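Local structure of uncharacterized protein AF_1796 (Archaeoglobus fulgidus, 1VIM) at residues I41-S46 against A134-V139; D91-I96 against V106-K111; K111-D114 against K118-A121. The protein is of unknown function but may bind a carbohydrate derivative and may have isomerase activity. All blocks are in the same frame, centred on the assembly; numbering follows the deposited sequence.

Contact 1: I41-S46 against A134-V139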
loop_
_atom_site.group_PDB
_atom_site.type_symbol
_atom_site.label_atom_id
_atom_site.label_comp_id
_atom_site.label_asym_id
_atom_site.label_seq_id
_atom_site.Cartn_x
_atom_site.Cartn_y
_atom_site.Cartn_z
ATOM N N ILE A 41 -4.025 10.689 25.121
ATOM C CA ILE A 41 -2.863 11.558 24.900
ATOM C C ILE A 41 -1.682 11.131 25.767
ATOM O O ILE A 41 -0.550 11.053 25.298
ATOM C CB ILE A 41 -3.217 13.041 25.157
ATOM C CG1 ILE A 41 -4.162 13.509 24.056
ATOM C CG2 ILE A 41 -1.952 13.935 25.158
ATOM C CD1 ILE A 41 -4.765 14.890 24.298
ATOM N N LYS A 42 -1.948 10.847 27.046
ATOM C CA LYS A 42 -0.899 10.411 27.951
ATOM C C LYS A 42 -0.176 9.143 27.457
ATOM O O LYS A 42 1.064 9.084 27.489
ATOM C CB LYS A 42 -1.459 10.187 29.360
ATOM C CG LYS A 42 -0.419 9.741 30.373
ATOM N N LEU A 43 -0.932 8.141 26.983
ATOM C CA LEU A 43 -0.292 6.924 26.461
ATOM C C LEU A 43 0.506 7.197 25.188
ATOM O O LEU A 43 1.611 6.665 25.004
ATOM C CB LEU A 43 -1.294 5.794 26.210
ATOM C CG LEU A 43 -1.946 5.103 27.406
ATOM C CD1 LEU A 43 -2.611 3.817 26.943
ATOM C CD2 LEU A 43 -0.914 4.785 28.471
ATOM N N ILE A 44 -0.049 8.002 24.282
ATOM C CA ILE A 44 0.700 8.371 23.078
ATOM C C ILE A 44 2.021 9.074 23.435
ATOM O O ILE A 44 3.070 8.798 22.859
ATOM C CB ILE A 44 -0.188 9.245 22.130
ATOM C CG1 ILE A 44 -1.223 8.354 21.424
ATOM C CG2 ILE A 44 0.673 9.987 21.091
ATOM C CD1 ILE A 44 -2.373 9.179 20.741
ATOM N N ASP A 45 1.966 9.969 24.419
ATOM C CA ASP A 45 3.140 10.737 24.817
ATOM C C ASP A 45 4.178 9.904 25.563
ATOM O O ASP A 45 5.365 10.187 25.451
ATOM C CB ASP A 45 2.722 11.872 25.746
ATOM C CG ASP A 45 2.394 13.126 25.020
ATOM O OD1 ASP A 45 2.828 13.330 23.849
ATOM O OD2 ASP A 45 1.684 13.986 25.581
ATOM N N SER A 46 3.728 8.887 26.297
ATOM C CA SER A 46 4.630 8.131 27.178
ATOM C C SER A 46 5.212 6.871 26.530
ATOM O O SER A 46 6.172 6.288 27.009
ATOM C CB SER A 46 3.947 7.764 28.492
ATOM O OG SER A 46 3.316 8.899 29.041
ATOM N N ALA A 134 -8.280 -3.388 25.868
ATOM C CA ALA A 134 -7.605 -2.099 25.735
ATOM C C ALA A 134 -7.279 -1.478 27.065
ATOM O O ALA A 134 -8.024 -1.623 28.033
ATOM C CB ALA A 134 -8.474 -1.147 24.957
ATOM N N ASP A 135 -6.168 -0.765 27.105
ATOM C CA ASP A 135 -5.853 0.052 28.263
ATOM C C ASP A 135 -6.694 1.309 28.331
ATOM O O ASP A 135 -7.020 1.793 29.440
ATOM C CB ASP A 135 -4.362 0.386 28.241
ATOM C CG ASP A 135 -3.531 -0.843 28.350
ATOM O OD1 ASP A 135 -3.145 -1.422 27.319
ATOM O OD2 ASP A 135 -3.214 -1.341 29.461
ATOM N N VAL A 136 -7.033 1.861 27.164
ATOM C CA VAL A 136 -7.874 3.041 27.041
ATOM C C VAL A 136 -8.868 2.733 25.935
ATOM O O VAL A 136 -8.481 2.305 24.828
ATOM C CB VAL A 136 -7.059 4.304 26.651
ATOM C CG1 VAL A 136 -7.964 5.464 26.358
ATOM C CG2 VAL A 136 -6.066 4.668 27.763
ATOM N N VAL A 137 -10.143 2.899 26.251
ATOM C CA VAL A 137 -11.230 2.671 25.306
ATOM C C VAL A 137 -11.787 4.042 24.947
ATOM O O VAL A 137 -12.450 4.687 25.776
ATOM C CB VAL A 137 -12.321 1.779 25.924
ATOM C CG1 VAL A 137 -13.487 1.589 24.959
ATOM C CG2 VAL A 137 -11.714 0.454 26.387
ATOM N N MET A 138 -11.470 4.506 23.738
ATOM C CA MET A 138 -11.888 5.806 23.276
ATOM C C MET A 138 -13.140 5.632 22.434
ATOM O O MET A 138 -13.077 5.186 21.279
ATOM C CB MET A 138 -10.727 6.458 22.512
ATOM C CG MET A 138 -10.971 7.863 22.033
ATOM S SD MET A 138 -11.027 9.066 23.411
ATOM C CE MET A 138 -12.652 9.625 23.237
ATOM N N VAL A 139 -14.294 5.898 23.049
ATOM C CA VAL A 139 -15.558 5.601 22.401
ATOM C C VAL A 139 -15.948 6.717 21.468
ATOM O O VAL A 139 -16.077 7.874 21.863
ATOM C CB VAL A 139 -16.663 5.361 23.430
ATOM C CG1 VAL A 139 -17.967 5.046 22.713
ATOM C CG2 VAL A 139 -16.270 4.209 24.350
#

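Contact 2: D91-I96 against V106-K111. Unlike the reference sequence in segment 91-96: Gly95 (reference Ala).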
loop_
_atom_site.group_PDB
_atom_site.type_symbol
_atom_site.label_atom_id
_atom_site.label_comp_id
_atom_site.label_asym_id
_atom_site.label_seq_id
_atom_site.Cartn_x
_atom_site.Cartn_y
_atom_site.Cartn_z
ATOM N N ASP A 91 5.740 0.033 23.836
ATOM C CA ASP A 91 5.019 0.738 22.791
ATOM C C ASP A 91 3.518 0.786 23.061
ATOM O O ASP A 91 3.009 0.155 23.982
ATOM C CB ASP A 91 5.329 0.057 21.443
ATOM C CG ASP A 91 6.783 0.083 21.129
ATOM O OD1 ASP A 91 7.458 1.132 21.377
ATOM O OD2 ASP A 91 7.361 -0.899 20.631
ATOM N N VAL A 92 2.817 1.544 22.231
ATOM C CA VAL A 92 1.368 1.565 22.275
ATOM C C VAL A 92 0.833 1.297 20.879
ATOM O O VAL A 92 1.353 1.827 19.900
ATOM C CB VAL A 92 0.832 2.886 22.860
ATOM C CG1 VAL A 92 1.195 4.065 22.001
ATOM C CG2 VAL A 92 -0.690 2.815 23.075
ATOM N N LEU A 93 -0.191 0.474 20.812
ATOM C CA LEU A 93 -0.911 0.192 19.577
ATOM C C LEU A 93 -2.233 0.917 19.645
ATOM O O LEU A 93 -2.940 0.830 20.662
ATOM C CB LEU A 93 -1.165 -1.313 19.483
ATOM C CG LEU A 93 -1.976 -1.812 18.279
ATOM C CD1 LEU A 93 -1.291 -1.463 16.925
ATOM C CD2 LEU A 93 -2.168 -3.304 18.402
ATOM N N VAL A 94 -2.568 1.628 18.575
ATOM C CA VAL A 94 -3.871 2.278 18.446
ATOM C C VAL A 94 -4.624 1.490 17.377
ATOM O O VAL A 94 -4.234 1.481 16.211
ATOM C CB VAL A 94 -3.757 3.759 18.032
ATOM C CG1 VAL A 94 -5.162 4.373 17.917
ATOM C CG2 VAL A 94 -2.878 4.540 19.056
ATOM N N GLY A 95 -5.710 0.843 17.769
ATOM C CA GLY A 95 -6.531 0.065 16.860
ATOM C C GLY A 95 -7.850 0.757 16.619
ATOM O O GLY A 95 -8.534 1.171 17.556
ATOM N N ILE A 96 -8.221 0.881 15.360
ATOM C CA ILE A 96 -9.460 1.552 14.968
ATOM C C ILE A 96 -10.409 0.540 14.376
ATOM O O ILE A 96 -10.093 -0.112 13.385
ATOM C CB ILE A 96 -9.149 2.641 13.925
ATOM C CG1 ILE A 96 -8.126 3.627 14.481
ATOM C CG2 ILE A 96 -10.446 3.363 13.510
ATOM C CD1 ILE A 96 -7.733 4.688 13.492
ATOM N N VAL A 106 -8.525 -7.350 15.881
ATOM C CA VAL A 106 -8.565 -8.060 17.157
ATOM C C VAL A 106 -7.395 -9.041 17.297
ATOM O O VAL A 106 -6.720 -9.078 18.335
ATOM C CB VAL A 106 -9.922 -8.770 17.306
ATOM C CG1 VAL A 106 -9.926 -9.779 18.461
ATOM C CG2 VAL A 106 -11.043 -7.728 17.514
ATOM N N ASN A 107 -7.121 -9.807 16.239
ATOM C CA ASN A 107 -6.046 -10.801 16.322
ATOM C C ASN A 107 -4.675 -10.137 16.523
ATOM O O ASN A 107 -3.868 -10.588 17.358
ATOM C CB ASN A 107 -6.040 -11.696 15.078
ATOM C CG ASN A 107 -7.240 -12.626 15.024
ATOM O OD1 ASN A 107 -7.950 -12.811 16.019
ATOM N ND2 ASN A 107 -7.451 -13.236 13.853
ATOM N N ILE A 108 -4.408 -9.073 15.767
ATOM C CA ILE A 108 -3.147 -8.342 15.895
ATOM C C ILE A 108 -3.042 -7.714 17.282
ATOM O O ILE A 108 -1.968 -7.759 17.904
ATOM C CB ILE A 108 -3.072 -7.232 14.826
ATOM C CG1 ILE A 108 -2.835 -7.828 13.432
ATOM C CG2 ILE A 108 -2.033 -6.171 15.181
ATOM C CD1 ILE A 108 -1.475 -8.413 13.174
ATOM N N SER A 109 -4.152 -7.172 17.791
ATOM C CA SER A 109 -4.126 -6.502 19.085
ATOM C C SER A 109 -3.898 -7.498 20.199
ATOM O O SER A 109 -3.176 -7.186 21.147
ATOM C CB SER A 109 -5.420 -5.725 19.329
ATOM O OG SER A 109 -5.561 -4.710 18.363
ATOM N N LYS A 110 -4.465 -8.702 20.085
ATOM C CA LYS A 110 -4.175 -9.748 21.072
ATOM C C LYS A 110 -2.684 -10.103 21.071
ATOM O O LYS A 110 -2.070 -10.251 22.141
ATOM C CB LYS A 110 -5.027 -10.993 20.799
ATOM C CG LYS A 110 -4.843 -12.162 21.829
ATOM C CD LYS A 110 -5.109 -11.745 23.280
ATOM C CE LYS A 110 -5.236 -12.984 24.212
ATOM N NZ LYS A 110 -3.964 -13.735 24.342
ATOM N N LYS A 111 -2.081 -10.232 19.898
ATOM C CA LYS A 111 -0.653 -10.525 19.837
ATOM C C LYS A 111 0.166 -9.395 20.466
ATOM O O LYS A 111 1.105 -9.647 21.226
ATOM C CB LYS A 111 -0.181 -10.785 18.404
ATOM C CG LYS A 111 1.307 -11.057 18.244
ATOM C CD LYS A 111 1.713 -12.445 18.715
ATOM C CE LYS A 111 3.130 -12.761 18.267
ATOM N NZ LYS A 111 3.303 -12.371 16.833
#

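Contact 3: K111-D114 against K118-A121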
loop_
_atom_site.group_PDB
_atom_site.type_symbol
_atom_site.label_atom_id
_atom_site.label_comp_id
_atom_site.label_asym_id
_atom_site.label_seq_id
_atom_site.Cartn_x
_atom_site.Cartn_y
_atom_site.Cartn_z
ATOM N N LYS A 111 -2.081 -10.232 19.898
ATOM C CA LYS A 111 -0.653 -10.525 19.837
ATOM C C LYS A 111 0.166 -9.395 20.466
ATOM O O LYS A 111 1.105 -9.647 21.226
ATOM C CB LYS A 111 -0.181 -10.785 18.404
ATOM C CG LYS A 111 1.307 -11.057 18.244
ATOM C CD LYS A 111 1.713 -12.445 18.715
ATOM C CE LYS A 111 3.130 -12.761 18.267
ATOM N NZ LYS A 111 3.303 -12.371 16.833
ATOM N N ALA A 112 -0.198 -8.147 20.182
ATOM C CA ALA A 112 0.470 -7.010 20.796
ATOM C C ALA A 112 0.345 -6.998 22.325
ATOM O O ALA A 112 1.339 -6.729 23.026
ATOM C CB ALA A 112 -0.081 -5.715 20.197
ATOM N N LYS A 113 -0.851 -7.314 22.826
ATOM C CA LYS A 113 -1.096 -7.390 24.265
ATOM C C LYS A 113 -0.245 -8.495 24.888
ATOM O O LYS A 113 0.340 -8.309 25.973
ATOM C CB LYS A 113 -2.581 -7.635 24.550
ATOM C CG LYS A 113 -3.512 -6.423 24.388
ATOM C CD LYS A 113 -3.109 -5.196 25.223
ATOM C CE LYS A 113 -3.202 -5.435 26.740
ATOM N NZ LYS A 113 -2.692 -4.275 27.567
ATOM N N ASP A 114 -0.103 -9.620 24.196
ATOM C CA ASP A 114 0.745 -10.715 24.706
ATOM C C ASP A 114 2.228 -10.344 24.766
ATOM O O ASP A 114 2.949 -10.743 25.682
ATOM C CB ASP A 114 0.562 -11.957 23.865
ATOM C CG ASP A 114 -0.784 -12.620 24.083
ATOM O OD1 ASP A 114 -1.485 -12.314 25.073
ATOM O OD2 ASP A 114 -1.217 -13.456 23.289
ATOM N N LYS A 118 0.884 -1.599 25.210
ATOM C CA LYS A 118 -0.412 -1.057 25.596
ATOM C C LYS A 118 -1.300 -0.894 24.353
ATOM O O LYS A 118 -0.800 -0.901 23.215
ATOM C CB LYS A 118 -0.247 0.267 26.355
ATOM C CG LYS A 118 0.409 0.033 27.746
ATOM C CD LYS A 118 0.517 1.284 28.547
ATOM C CE LYS A 118 1.239 1.004 29.854
ATOM N NZ LYS A 118 1.212 2.245 30.691
ATOM N N LEU A 119 -2.604 -0.732 24.572
ATOM C CA LEU A 119 -3.571 -0.682 23.485
ATOM C C LEU A 119 -4.606 0.396 23.753
ATOM O O LEU A 119 -5.188 0.455 24.848
ATOM C CB LEU A 119 -4.261 -2.047 23.339
ATOM C CG LEU A 119 -5.437 -2.170 22.363
ATOM C CD1 LEU A 119 -4.993 -1.955 20.895
ATOM C CD2 LEU A 119 -6.138 -3.546 22.501
ATOM N N VAL A 120 -4.789 1.269 22.771
ATOM C CA VAL A 120 -5.897 2.198 22.729
ATOM C C VAL A 120 -6.856 1.701 21.678
ATOM O O VAL A 120 -6.464 1.509 20.519
ATOM C CB VAL A 120 -5.459 3.627 22.365
ATOM C CG1 VAL A 120 -6.659 4.548 22.261
ATOM C CG2 VAL A 120 -4.420 4.152 23.345
ATOM N N ALA A 121 -8.121 1.516 22.064
ATOM C CA ALA A 121 -9.153 1.113 21.114
ATOM C C ALA A 121 -9.985 2.321 20.759
ATOM O O ALA A 121 -10.573 2.931 21.635
ATOM C CB ALA A 121 -10.026 -0.011 21.699
#

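Contact 1: I41-S46 against A134-V139
Leu43 meets Val136 through methyl groups: Leu43 CD1 lies 3.7 Å from Val136 CG2, and the two side chains run past one another in opposite directions. The same Leu43 methyl reaches Asp135 at 4.1 Å, measured from CD1 to Asp135 CB, here with the side chains at about a right angle. One leucine branch therefore spans the last loop residue and the first residue of strand 136-139, while Leu43 CG stands a little further back, 4.2 Å from Val136 CG2. Two torsions help to turn these methyls toward each other. Leu43 carries CG beside its backbone N (chi1 -70°), and Val136 places CG1 anti to N (chi1 173°), which leaves CG2 as the branch that faces the leucine. The CA atoms of Leu43 and Val136 remain 8.5 Å apart, and only 89 Å² is buried in all, evidence of side-chain packing without backbone approach.

Outside the two segments, Leu43 also packs on Lys118 and Val120 of the adjacent strand, and Val136 on Thr36 and Glu39, which lie earlier on the same helix as Leu43. Asp135 contributes its CB to the apolar patch, whereas its OD1 accepts a hydrogen bond from Leu119 N, tying the loop to strand 118-123. Helix 34-46 packed over an outer strand of a parallel sheet is the helix-on-sheet layering of the alpha/beta SIS domain.

Contact 2: D91-I96 against V106-K111
No ring, amide or carboxylate enters the meeting of Leu93 with Ile108 and Ser109, so there are no flat faces or edges to stack, and the contact is made by a leucine methyl against one side of a helix. Leu93 CD2 rests 3.7 Å from Ser109 OG and 3.8 Å from Ser109 CA, which sets the methyl against the root of the serine as much as against its hydroxyl. Ile108 is looser: its CG2 branch stands 4.3 Å from Leu93 CD2. CG of Leu93 anti to the backbone N (chi1 177°), with chi2 at 60°, carries CD2 toward the helix.

The serine oxygen has its polar partner within its own helix. A chi1 of -63° sets OG beside the backbone N of Ser109, where it hydrogen-bonds to Val105 O, one turn back; the oxygen bordering the apolar methyl is thereby satisfied in this buried place. Gly95, two residues beyond Leu93 on the strand and alanine in the reference sequence, has no side chain on this side. Beyond the contact, Leu93 and Ile108 both pack on Ile53 of strand 50-53, and Ile108 also meets Glu196 of the second subunit. All three touching residues are buried. Strand 92-96 covered by the helix that follows it is the first half of a beta-alpha-beta crossover, the repeating element of Rossmann-like folds such as the SIS domain.

Contact 3: K111-D114 against K118-A121
Lys113 lays the middle of its aliphatic chain across the base of Leu119, with Lys113 CD 3.8 Å from Leu119 CB and the two side chains crossing at about a right angle. The lysine leaves its helix without aiming at the strand, and bends at chi2 (-55°) and chi3 (-65°) bring the chain back toward it; the closest approach is made by CD. Further along, Lys113 NZ lies 4.4 Å from Lys118 CA, at the start of the strand. No hydrogen bond joins the two segments, and the 121 Å² buried between them is therefore largely a matter of van der Waals packing.

The end of the lysine has its partner just outside the two segments: Lys113 NZ forms a salt bridge with Asp135 OD1. That oxygen also accepts a hydrogen bond from Leu119 N, so one carboxylate oxygen serves both the lysine and the strand backbone, which is consistent with the bent shape of the chain. The CB of Leu119 is directed toward the helix, whereas the CB of Lys118 is directed away from it, the alternation expected of a strand.

The backbones come close here, at 6.5 Å between the CA atoms of Lys113 and Lys118, because only a short turn separates helix from strand. Around them, Leu119 also packs on Leu93 of strand 92-96 and on Leu130 and Met133 of helix 129-133, while Ala112 touches Leu195 of the second subunit.

In the fold
Contacts 2 and 3 are consecutive along the chain, share Lys111 and helix 103-115, and have centres about 4 Å apart; together they close the beta-alpha-beta unit of strands 92-96 and 118-123. Contact 1 brackets both in sequence, its centre about 12 Å from that of contact 2 and 11 Å from that of contact 3. All three reach the same parallel sheet, whose strands 92-96, 118-123 and 136-139 are consecutive neighbours. Backbone bonds connect them: Leu93 N lies 2.8 Å from Lys118 O, and Met138 N 2.8 Å from Ala121 O. Contacts 2 and 3 also touch the second subunit, so helix 103-115 packs both on the sheet and against that subunit.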